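Local coordinates for protein ficolin-3 (Homo sapiens, PDB 2J5Z) that probably acts as a secreted innate immune lectin, its fibrinogen-like domain binding galactose and a calcium ion at separate sites, at residues Y129-L133 against L145-R151. Numbering follows the deposited sequence.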
# COMPACT_ATOMS: atom_id res chain seq x y z
N TYR A 129 -23.86 0.28 -19.64
CA TYR A 129 -23.03 -0.69 -18.90
C TYR A 129 -23.91 -1.76 -18.28
O TYR A 129 -23.67 -2.21 -17.15
CB TYR A 129 -22.13 -0.00 -17.85
CG TYR A 129 -21.11 0.94 -18.47
CD1 TYR A 129 -20.14 0.47 -19.35
CD2 TYR A 129 -21.10 2.31 -18.14
CE1 TYR A 129 -19.21 1.33 -19.93
CE2 TYR A 129 -20.15 3.18 -18.71
CZ TYR A 129 -19.22 2.68 -19.60
OH TYR A 129 -18.29 3.51 -20.16
N GLN A 130 -24.91 -2.17 -19.05
CA GLN A 130 -25.86 -3.19 -18.63
C GLN A 130 -25.12 -4.46 -18.18
O GLN A 130 -24.17 -4.91 -18.82
CB GLN A 130 -26.81 -3.50 -19.79
CG GLN A 130 -27.84 -4.60 -19.54
CD GLN A 130 -28.73 -4.82 -20.75
OE1 GLN A 130 -29.34 -3.88 -21.27
NE2 GLN A 130 -28.82 -6.06 -21.20
N LEU A 131 -25.58 -5.04 -17.08
CA LEU A 131 -24.96 -6.26 -16.56
C LEU A 131 -25.40 -7.47 -17.35
O LEU A 131 -26.60 -7.67 -17.60
CB LEU A 131 -25.36 -6.46 -15.10
CG LEU A 131 -24.85 -7.75 -14.42
CD1 LEU A 131 -23.33 -7.83 -14.39
CD2 LEU A 131 -25.41 -7.78 -13.02
N ALA A 132 -24.43 -8.29 -17.75
CA ALA A 132 -24.71 -9.64 -18.27
C ALA A 132 -24.08 -10.67 -17.32
O ALA A 132 -22.87 -10.90 -17.34
CB ALA A 132 -24.17 -9.80 -19.68
N LEU A 133 -24.92 -11.26 -16.47
CA LEU A 133 -24.43 -12.15 -15.43
C LEU A 133 -24.77 -13.60 -15.75
O LEU A 133 -25.90 -13.90 -16.12
CB LEU A 133 -25.05 -11.75 -14.08
CG LEU A 133 -24.47 -12.40 -12.84
CD1 LEU A 133 -23.07 -11.85 -12.55
CD2 LEU A 133 -25.42 -12.19 -11.65
N LEU A 145 -27.66 -11.29 -6.89
CA LEU A 145 -27.26 -10.50 -8.04
C LEU A 145 -28.01 -10.88 -9.32
O LEU A 145 -28.04 -10.10 -10.26
CB LEU A 145 -25.75 -10.59 -8.26
CG LEU A 145 -25.07 -9.50 -9.11
CD1 LEU A 145 -25.32 -8.11 -8.52
CD2 LEU A 145 -23.58 -9.76 -9.23
N SER A 146 -28.66 -12.05 -9.35
CA SER A 146 -29.32 -12.50 -10.58
C SER A 146 -30.43 -11.55 -11.01
O SER A 146 -30.60 -11.30 -12.20
CB SER A 146 -29.89 -13.91 -10.43
OG SER A 146 -28.85 -14.85 -10.34
N LEU A 147 -31.17 -11.02 -10.04
CA LEU A 147 -32.22 -10.03 -10.31
C LEU A 147 -31.67 -8.87 -11.14
O LEU A 147 -32.36 -8.30 -11.98
CB LEU A 147 -32.82 -9.49 -8.99
CG LEU A 147 -33.61 -8.18 -9.10
CD1 LEU A 147 -34.93 -8.36 -9.87
CD2 LEU A 147 -33.87 -7.51 -7.75
N HIS A 148 -30.41 -8.54 -10.90
CA HIS A 148 -29.81 -7.37 -11.51
C HIS A 148 -29.26 -7.64 -12.90
O HIS A 148 -28.95 -6.70 -13.64
CB HIS A 148 -28.75 -6.80 -10.58
CG HIS A 148 -29.35 -6.19 -9.35
ND1 HIS A 148 -29.38 -6.83 -8.14
CD2 HIS A 148 -30.00 -5.02 -9.18
CE1 HIS A 148 -30.01 -6.07 -7.26
NE2 HIS A 148 -30.40 -4.96 -7.87
N SER A 149 -29.18 -8.90 -13.28
CA SER A 149 -28.71 -9.23 -14.63
C SER A 149 -29.67 -8.68 -15.67
O SER A 149 -30.89 -8.77 -15.49
CB SER A 149 -28.55 -10.72 -14.81
OG SER A 149 -27.93 -10.98 -16.07
N GLY A 150 -29.14 -8.10 -16.74
CA GLY A 150 -29.99 -7.54 -17.80
C GLY A 150 -30.38 -6.09 -17.58
O GLY A 150 -31.08 -5.50 -18.42
N ARG A 151 -29.92 -5.51 -16.48
CA ARG A 151 -30.33 -4.16 -16.13
C ARG A 151 -29.20 -3.16 -16.35
O ARG A 151 -28.03 -3.51 -16.18
CB ARG A 151 -30.84 -4.10 -14.69
CG ARG A 151 -32.05 -4.99 -14.48
CD ARG A 151 -32.57 -4.99 -13.07
NE ARG A 151 -33.68 -5.93 -12.97
CZ ARG A 151 -34.94 -5.62 -13.27
NH1 ARG A 151 -35.26 -4.39 -13.68
NH2 ARG A 151 -35.89 -6.55 -13.16
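Three hydrogen bonds dock the 145-151 loop onto the edge strand 131-133. Leu-131 uses both backbone groups: its N donates to Arg-151 O (3.0 Å), and its O accepts from Gly-150 N (2.7 Å). Further along, Ser-149, with chi1 in the t well, extends OG to accept from Leu-133 N (3.0 Å), so a side chain supplies the next bond along the strand. Leu-131, Leu-133 and Leu-145, all tp, pack together: Leu-133 CD2 meets Leu-145 CG at 3.7 Å, Leu-131 CD2 lies 4.3 Å from the same CG, and Leu-101 of strand 101-106 touches both Leu-133 and Leu-145. With chi1 and chi2 both t, Gln-130 lays its amide against Gly-150, Gln-130 CD lying 3.4 Å from Gly-150 O. Arg-151 points away from the strand, and its NE bonds back to Leu-147 O (2.9 Å), bracing the loop internally. The 3-10 segment 146-148 runs into a type II beta turn, His-148 to Arg-151, with Gly-150 at its positive-phi third position, flanking the antiparallel sheet of the fibrinogen-like fold.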